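Long-range contacts in glucanase (PDB 5GXX), which is an endoglucanase of glycoside hydrolase family 9, probably cleaving beta-1,4-glucosidic bonds within cellulose chains as part of the cellulosome: residues F447-A452 against A465-R470; L477-S482 against Y534-N539. The protein carries 1 engineered substitution. One frame throughout, in Å; residues are numbered along the deposited sequence.

Contact 1: residues F447-A452 against A465-R470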
ATOM      1  N   PHE A 447      22.800  -7.048 -13.890  1.00 17.92           N
ATOM      2  CA  PHE A 447      22.881  -6.133 -12.757  1.00 17.31           C
ATOM      3  C   PHE A 447      23.175  -4.737 -13.274  1.00 18.56           C
ATOM      4  O   PHE A 447      24.157  -4.525 -13.992  1.00 19.55           O
ATOM      5  CB  PHE A 447      24.001  -6.574 -11.811  1.00 17.00           C
ATOM      6  CG  PHE A 447      23.737  -7.896 -11.132  1.00 16.94           C
ATOM      7  CD1 PHE A 447      24.067  -9.097 -11.762  1.00 17.82           C
ATOM      8  CD2 PHE A 447      23.098  -7.937  -9.899  1.00 19.18           C
ATOM      9  CE1 PHE A 447      23.822 -10.304 -11.136  1.00 14.38           C
ATOM     10  CE2 PHE A 447      22.825  -9.133  -9.263  1.00 17.54           C
ATOM     11  CZ  PHE A 447      23.177 -10.333  -9.891  1.00 16.24           C
ATOM     12  N   PHE A 448      22.341  -3.779 -12.871  1.00 17.10           N
ATOM     13  CA  PHE A 448      22.476  -2.423 -13.385  1.00 15.84           C
ATOM     14  C   PHE A 448      21.609  -1.474 -12.569  1.00 15.65           C
ATOM     15  O   PHE A 448      20.649  -1.906 -11.933  1.00 15.42           O
ATOM     16  CB  PHE A 448      22.071  -2.373 -14.865  1.00 15.57           C
ATOM     17  CG  PHE A 448      20.687  -2.879 -15.131  1.00 18.14           C
ATOM     18  CD1 PHE A 448      19.605  -2.006 -15.127  1.00 19.17           C
ATOM     19  CD2 PHE A 448      20.476  -4.217 -15.436  1.00 18.95           C
ATOM     20  CE1 PHE A 448      18.321  -2.466 -15.378  1.00 17.97           C
ATOM     21  CE2 PHE A 448      19.201  -4.681 -15.691  1.00 18.85           C
ATOM     22  CZ  PHE A 448      18.121  -3.801 -15.670  1.00 17.62           C
ATOM     23  N   VAL A 449      21.943  -0.191 -12.614  1.00 16.50           N
ATOM     24  CA  VAL A 449      21.071   0.842 -12.053  1.00 16.58           C
ATOM     25  C   VAL A 449      20.153   1.471 -13.102  1.00 16.79           C
ATOM     26  O   VAL A 449      20.591   1.781 -14.217  1.00 16.67           O
ATOM     27  CB  VAL A 449      21.914   1.952 -11.418  1.00 17.18           C
ATOM     28  CG1 VAL A 449      21.026   3.109 -10.973  1.00 16.09           C
ATOM     29  CG2 VAL A 449      22.717   1.387 -10.267  1.00 16.84           C
ATOM     30  N   GLU A 450      18.896   1.672 -12.716  1.00 16.41           N
ATOM     31  CA  GLU A 450      17.996   2.567 -13.417  1.00 16.96           C
ATOM     32  C   GLU A 450      17.907   3.819 -12.548  1.00 17.35           C
ATOM     33  O   GLU A 450      17.710   3.707 -11.341  1.00 18.55           O
ATOM     34  CB  GLU A 450      16.602   1.963 -13.548  1.00 17.42           C
ATOM     35  CG  GLU A 450      16.554   0.633 -14.300  1.00 19.28           C
ATOM     36  CD  GLU A 450      15.185  -0.018 -14.232  1.00 20.29           C
ATOM     37  OE1 GLU A 450      14.753  -0.412 -13.125  1.00 18.75           O
ATOM     38  OE2 GLU A 450      14.546  -0.140 -15.302  1.00 23.94           O
ATOM     39  N   ALA A 451      18.049   4.994 -13.156  1.00 17.47           N
ATOM     40  CA  ALA A 451      18.029   6.244 -12.390  1.00 17.29           C
ATOM     41  C   ALA A 451      17.222   7.333 -13.075  1.00 18.38           C
ATOM     42  O   ALA A 451      16.971   7.266 -14.272  1.00 19.25           O
ATOM     43  CB  ALA A 451      19.448   6.725 -12.126  1.00 17.35           C
ATOM     44  N   ALA A 452      16.785   8.314 -12.288  1.00 18.59           N
ATOM     45  CA  ALA A 452      16.056   9.473 -12.777  1.00 18.95           C
ATOM     46  C   ALA A 452      16.404  10.644 -11.873  1.00 19.93           C
ATOM     47  O   ALA A 452      16.753  10.478 -10.695  1.00 19.00           O
ATOM     48  CB  ALA A 452      14.550   9.228 -12.777  1.00 19.04           C
ATOM     49  N   ALA A 465      17.140   6.032  -7.569  1.00 15.01           N
ATOM     50  CA  ALA A 465      17.960   4.968  -8.156  1.00 14.99           C
ATOM     51  C   ALA A 465      17.465   3.575  -7.767  1.00 15.42           C
ATOM     52  O   ALA A 465      17.207   3.297  -6.601  1.00 15.54           O
ATOM     53  CB  ALA A 465      19.409   5.157  -7.742  1.00 14.78           C
ATOM     54  N   LEU A 466      17.354   2.707  -8.772  1.00 15.37           N
ATOM     55  CA  LEU A 466      16.910   1.334  -8.568  1.00 15.91           C
ATOM     56  C   LEU A 466      18.049   0.405  -8.959  1.00 16.19           C
ATOM     57  O   LEU A 466      18.407   0.330 -10.131  1.00 16.55           O
ATOM     58  CB  LEU A 466      15.700   1.039  -9.459  1.00 15.80           C
ATOM     59  CG  LEU A 466      14.339   1.266  -8.794  1.00 16.26           C
ATOM     60  CD1 LEU A 466      14.086   2.739  -8.462  1.00 19.42           C
ATOM     61  CD2 LEU A 466      13.262   0.714  -9.739  1.00 18.00           C
ATOM     62  N   LEU A 467      18.627  -0.272  -7.971  1.00 16.07           N
ATOM     63  CA  LEU A 467      19.671  -1.267  -8.259  1.00 16.23           C
ATOM     64  C   LEU A 467      18.979  -2.594  -8.570  1.00 15.43           C
ATOM     65  O   LEU A 467      18.284  -3.166  -7.723  1.00 15.70           O
ATOM     66  CB  LEU A 467      20.638  -1.413  -7.085  1.00 15.43           C
ATOM     67  CG  LEU A 467      21.728  -2.478  -7.301  1.00 16.81           C
ATOM     68  CD1 LEU A 467      22.597  -2.201  -8.526  1.00 18.66           C
ATOM     69  CD2 LEU A 467      22.592  -2.638  -6.055  1.00 16.92           C
ATOM     70  N   ASN A 468      19.168  -3.055  -9.802  1.00 15.49           N
ATOM     71  CA  ASN A 468      18.462  -4.203 -10.373  1.00 14.37           C
ATOM     72  C   ASN A 468      19.270  -5.505 -10.322  1.00 14.25           C
ATOM     73  O   ASN A 468      20.452  -5.522 -10.645  1.00 15.41           O
ATOM     74  CB  ASN A 468      18.127  -3.941 -11.849  1.00 15.92           C
ATOM     75  CG  ASN A 468      16.916  -3.050 -12.045  1.00 15.03           C
ATOM     76  OD1 ASN A 468      15.877  -3.501 -12.527  1.00 16.85           O
ATOM     77  ND2 ASN A 468      17.055  -1.765 -11.730  1.00 16.92           N
ATOM     78  N   ASN A 469      18.594  -6.593  -9.967  1.00 14.24           N
ATOM     79  CA  ASN A 469      19.062  -7.952 -10.263  1.00 14.29           C
ATOM     80  C   ASN A 469      18.061  -8.664 -11.160  1.00 13.47           C
ATOM     81  O   ASN A 469      17.069  -9.229 -10.683  1.00 13.76           O
ATOM     82  CB  ASN A 469      19.263  -8.757  -8.973  1.00 14.30           C
ATOM     83  CG  ASN A 469      19.755 -10.183  -9.227  1.00 14.52           C
ATOM     84  OD1 ASN A 469      19.843 -10.628 -10.373  1.00 14.63           O
ATOM     85  ND2 ASN A 469      20.035 -10.917  -8.155  1.00 13.71           N
ATOM     86  N   ARG A 470      18.354  -8.630 -12.456  1.00 13.80           N
ATOM     87  CA  ARG A 470      17.592  -9.368 -13.464  1.00 13.60           C
ATOM     88  C   ARG A 470      18.488 -10.447 -14.063  1.00 14.49           C
ATOM     89  O   ARG A 470      18.449 -10.734 -15.269  1.00 15.05           O
ATOM     90  CB  ARG A 470      17.020  -8.446 -14.533  1.00 13.89           C
ATOM     91  CG  ARG A 470      16.282  -7.222 -13.985  1.00 14.17           C
ATOM     92  CD  ARG A 470      15.601  -6.481 -15.118  1.00 15.72           C
ATOM     93  NE  ARG A 470      15.159  -5.168 -14.653  1.00 16.04           N
ATOM     94  CZ  ARG A 470      14.555  -4.248 -15.401  1.00 17.79           C
ATOM     95  NH1 ARG A 470      14.245  -4.488 -16.670  1.00 17.39           N
ATOM     96  NH2 ARG A 470      14.226  -3.084 -14.848  1.00 18.05           N
TER
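Two donors grip Leu466 O. Glu450 N reaches it from across the contact at 3.0 Å, and Asn468 ND2 from its own strand, well above the carbonyl plane. The setting is an antiparallel beta hairpin in the cellulose-binding domain, between strands 447-456 and 460-469. The hydrogen-bonded pairs are Glu450 with Leu466 and Phe448 with Asn468; in the second, the bond from Phe448 N is weak.

The face with Phe448, Glu450, Leu466 and Asn468 carries a polar network. Asn468 ND2 also donates to Glu450 OE1 (3.0 Å), meeting it from above the carboxylate plane. Glu450 OE2 forms a salt bridge with Arg470 NH2 at 3.0 Å. Arg470 NE and NH2 both hold Asn468 OD1, from one face of the amide, so the amide is fixed at both ends. With CG between the backbone N and the carbonyl carbon (chi1 56°), the Phe448 ring lies nearly parallel to the Asn468 amide, and Phe448 CZ reaches Arg470. Asn468 CB sits over the ring centre in a CH-pi contact. Beyond the strand, Arg470 O accepts from Arg381 and the Arg470 side chain packs on Trp370.

On the other face Val449 CG2 meets Leu467 CD1 at 4.0 Å. Asn469 OD1 is hydrogen-bonded to Ser471 OG, and Asn469 ND2 to Ile540 O and Arg476 O. The Phe447 ring runs alongside the Asn469 amide, with Phe447 CE2 3.2 Å from Asn469 CG.

Contact 2: residues L477-S482 against Y534-N539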
ATOM      1  N   LEU A 477      22.555 -14.737  -7.097  1.00 14.34           N
ATOM      2  CA  LEU A 477      22.511 -13.804  -5.980  1.00 15.75           C
ATOM      3  C   LEU A 477      23.920 -13.284  -5.737  1.00 15.57           C
ATOM      4  O   LEU A 477      24.886 -14.061  -5.683  1.00 16.79           O
ATOM      5  CB  LEU A 477      22.018 -14.548  -4.736  1.00 16.52           C
ATOM      6  CG  LEU A 477      20.649 -15.208  -4.937  1.00 18.38           C
ATOM      7  CD1 LEU A 477      20.340 -16.149  -3.788  1.00 23.18           C
ATOM      8  CD2 LEU A 477      19.498 -14.222  -5.152  1.00 17.60           C
ATOM      9  N   ILE A 478      24.038 -11.959  -5.625  1.00 15.88           N
ATOM     10  CA  ILE A 478      25.290 -11.311  -5.241  1.00 15.16           C
ATOM     11  C   ILE A 478      25.082 -10.564  -3.925  1.00 14.65           C
ATOM     12  O   ILE A 478      24.228  -9.672  -3.822  1.00 15.34           O
ATOM     13  CB  ILE A 478      25.824 -10.336  -6.323  1.00 15.15           C
ATOM     14  CG1 ILE A 478      26.137 -11.084  -7.628  1.00 14.67           C
ATOM     15  CG2 ILE A 478      27.066  -9.621  -5.816  1.00 15.15           C
ATOM     16  CD1 ILE A 478      26.457 -10.200  -8.846  1.00 18.38           C
ATOM     17  N   LYS A 479      25.895 -10.896  -2.928  1.00 14.72           N
ATOM     18  CA  LYS A 479      25.743 -10.246  -1.623  1.00 15.95           C
ATOM     19  C   LYS A 479      26.375  -8.853  -1.557  1.00 16.40           C
ATOM     20  O   LYS A 479      25.751  -7.912  -1.059  1.00 15.10           O
ATOM     21  CB  LYS A 479      26.268 -11.152  -0.503  1.00 16.68           C
ATOM     22  CG  LYS A 479      26.024 -10.638   0.920  1.00 19.13           C
ATOM     23  CD  LYS A 479      26.804 -11.457   1.941  1.00 20.97           C
ATOM     24  CE  LYS A 479      26.492 -11.055   3.379  1.00 28.14           C
ATOM     25  NZ  LYS A 479      26.534  -9.601   3.700  1.00 29.44           N
ATOM     26  N   ASP A 480      27.586  -8.711  -2.083  1.00 16.25           N
ATOM     27  CA  ASP A 480      28.338  -7.475  -1.874  1.00 15.67           C
ATOM     28  C   ASP A 480      28.089  -6.491  -3.011  1.00 17.34           C
ATOM     29  O   ASP A 480      29.007  -6.133  -3.743  1.00 17.21           O
ATOM     30  CB  ASP A 480      29.828  -7.808  -1.721  1.00 18.01           C
ATOM     31  CG  ASP A 480      30.118  -8.619  -0.464  1.00 21.27           C
ATOM     32  OD1 ASP A 480      29.304  -8.581   0.490  1.00 22.50           O
ATOM     33  OD2 ASP A 480      31.178  -9.292  -0.426  1.00 24.04           O
ATOM     34  N   LEU A 481      26.835  -6.065  -3.166  1.00 15.09           N
ATOM     35  CA  LEU A 481      26.471  -5.176  -4.270  1.00 15.93           C
ATOM     36  C   LEU A 481      26.668  -3.727  -3.858  1.00 16.19           C
ATOM     37  O   LEU A 481      26.316  -3.349  -2.739  1.00 17.23           O
ATOM     38  CB  LEU A 481      25.007  -5.368  -4.674  1.00 16.16           C
ATOM     39  CG  LEU A 481      24.723  -6.555  -5.595  1.00 15.54           C
ATOM     40  CD1 LEU A 481      23.212  -6.587  -5.815  1.00 15.31           C
ATOM     41  CD2 LEU A 481      25.483  -6.467  -6.912  1.00 18.45           C
ATOM     42  N   SER A 482      27.178  -2.917  -4.781  1.00 16.80           N
ATOM     43  CA  SER A 482      27.244  -1.465  -4.588  1.00 15.78           C
ATOM     44  C   SER A 482      27.196  -0.756  -5.931  1.00 18.24           C
ATOM     45  O   SER A 482      27.406  -1.354  -6.992  1.00 17.28           O
ATOM     46  CB  SER A 482      28.479  -1.017  -3.795  1.00 17.51           C
ATOM     47  OG  SER A 482      29.677  -1.240  -4.527  1.00 16.30           O
ATOM     48  N   TYR A 534      24.614  -2.212  -0.540  1.00 15.65           N
ATOM     49  CA  TYR A 534      23.583  -3.036   0.086  1.00 16.08           C
ATOM     50  C   TYR A 534      24.303  -4.158   0.789  1.00 16.57           C
ATOM     51  O   TYR A 534      25.018  -4.943   0.155  1.00 16.00           O
ATOM     52  CB  TYR A 534      22.575  -3.571  -0.928  1.00 16.20           C
ATOM     53  CG  TYR A 534      21.675  -2.449  -1.374  1.00 17.02           C
ATOM     54  CD1 TYR A 534      20.549  -2.108  -0.631  1.00 15.08           C
ATOM     55  CD2 TYR A 534      21.984  -1.691  -2.499  1.00 16.41           C
ATOM     56  CE1 TYR A 534      19.732  -1.054  -1.022  1.00 16.01           C
ATOM     57  CE2 TYR A 534      21.177  -0.632  -2.902  1.00 17.93           C
ATOM     58  CZ  TYR A 534      20.057  -0.315  -2.151  1.00 18.36           C
ATOM     59  OH  TYR A 534      19.246   0.725  -2.550  1.00 17.59           O
ATOM     60  N   ILE A 535      24.146  -4.191   2.104  1.00 17.57           N
ATOM     61  CA  ILE A 535      24.951  -5.059   2.951  1.00 19.38           C
ATOM     62  C   ILE A 535      24.587  -6.518   2.699  1.00 19.62           C
ATOM     63  O   ILE A 535      25.470  -7.381   2.623  1.00 20.92           O
ATOM     64  CB  ILE A 535      24.772  -4.698   4.437  1.00 20.36           C
ATOM     65  CG1 ILE A 535      25.288  -3.283   4.755  1.00 22.77           C
ATOM     66  CG2 ILE A 535      25.397  -5.764   5.332  1.00 20.24           C
ATOM     67  CD1 ILE A 535      26.691  -2.948   4.286  1.00 27.93           C
ATOM     68  N   ASP A 536      23.296  -6.791   2.535  1.00 19.03           N
ATOM     69  CA  ASP A 536      22.901  -8.102   2.042  1.00 18.18           C
ATOM     70  C   ASP A 536      22.227  -7.990   0.688  1.00 15.94           C
ATOM     71  O   ASP A 536      20.999  -8.068   0.562  1.00 17.27           O
ATOM     72  CB  ASP A 536      22.012  -8.845   3.040  1.00 19.70           C
ATOM     73  CG  ASP A 536      21.699 -10.271   2.603  1.00 20.76           C
ATOM     74  OD1 ASP A 536      22.229 -10.733   1.563  1.00 22.51           O
ATOM     75  OD2 ASP A 536      20.868 -10.912   3.280  1.00 25.36           O
ATOM     76  N   GLY A 537      23.057  -7.823  -0.333  1.00 16.11           N
ATOM     77  CA  GLY A 537      22.529  -7.674  -1.673  1.00 14.68           C
ATOM     78  C   GLY A 537      21.765  -8.881  -2.183  1.00 15.45           C
ATOM     79  O   GLY A 537      21.130  -8.759  -3.222  1.00 14.76           O
ATOM     80  N   THR A 538      21.811 -10.036  -1.514  1.00 16.19           N
ATOM     81  CA  THR A 538      21.054 -11.179  -2.032  1.00 16.98           C
ATOM     82  C   THR A 538      19.547 -10.929  -1.957  1.00 16.06           C
ATOM     83  O   THR A 538      18.759 -11.619  -2.613  1.00 15.89           O
ATOM     84  CB  THR A 538      21.362 -12.508  -1.318  1.00 16.65           C
ATOM     85  OG1 THR A 538      20.875 -12.448   0.030  1.00 19.91           O
ATOM     86  CG2 THR A 538      22.864 -12.816  -1.331  1.00 17.27           C
ATOM     87  N   ASN A 539      19.164  -9.932  -1.159  1.00 16.26           N
ATOM     88  CA  ASN A 539      17.756  -9.558  -1.065  1.00 16.81           C
ATOM     89  C   ASN A 539      17.267  -8.809  -2.288  1.00 16.29           C
ATOM     90  O   ASN A 539      16.073  -8.571  -2.422  1.00 17.56           O
ATOM     91  CB  ASN A 539      17.529  -8.684   0.167  1.00 16.91           C
ATOM     92  CG  ASN A 539      17.588  -9.478   1.448  1.00 20.58           C
ATOM     93  OD1 ASN A 539      18.050  -8.994   2.482  1.00 26.20           O
ATOM     94  ND2 ASN A 539      17.144 -10.722   1.379  1.00 20.47           N
TER
HETATM   95  O   HOH W   1      21.837 -10.121  -5.569  1.00 15.57           O
HETATM   96  O   HOH W   2      27.947  -6.264   1.506  1.00 23.34           O
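The Asp536 carboxylate is approached from both faces. Lys479 CG lies 3.9 Å from Asp536 OD1 on one side of the plane, and the two side chains cross at about a right angle. On the opposite side Thr538 OG1 and Thr538 N both donate to Asp536 OD1. The hydroxyl comes in on the syn side at 2.7 Å, and the backbone N from above the plane, which makes an Asx turn. Asp536 CG is anti to the backbone N (chi1 -174°), which places OD1 where Thr538 N and OG1 can reach it. Thr538 OG1 is also bonded to Lys130 NZ.

The turn leads into the 3-10 segment 537-539, in the loop after strand 527-534. It packs against residues 477-480, which lead into strand 481-488, the neighbour of 527-534 in an antiparallel sheet of the cellulose-binding domain. Gly537 N donates to Lys479 O at 2.8 Å, in the carbonyl plane and on a lone pair. With no side chain on Gly537, the two backbones come close: Gly537 CA is 4.1 Å from Lys479 CA. Water 1 bridges Ile478 N and Gly537 O. Nearer the sheet, Tyr534 N bonds to Leu481 O at 3.0 Å.

Lys479 is extended until chi4, where it bends (-49°). This brings NZ to Ile535 O at 2.7 Å, tilted 30° from the carbonyl plane. Lys479 also packs on Gln560 of the second subunit. Thr538 CG2 rests against Leu477 CB at 3.9 Å.

Overall arrangement
The two contacts come in series along the chain: contact 1 closes before contact 2 opens. Their centres are about 13 Å apart, at the same end of the cellulose-binding domain. They belong to different antiparallel sheets. Contact 1 pairs the hairpin strands 447-456 and 460-469. Contact 2 joins the start of strand 481-488 to the loop after strand 527-534. Side chains of the two sheets meet here: Phe447 lies on Ile478 and Leu481, and Leu467 on Leu481 and Tyr534. This is consistent with the beta sandwich of such domains. Both contacts also touch residues of the family 9 catalytic part, so they lie where the two parts of the chain meet.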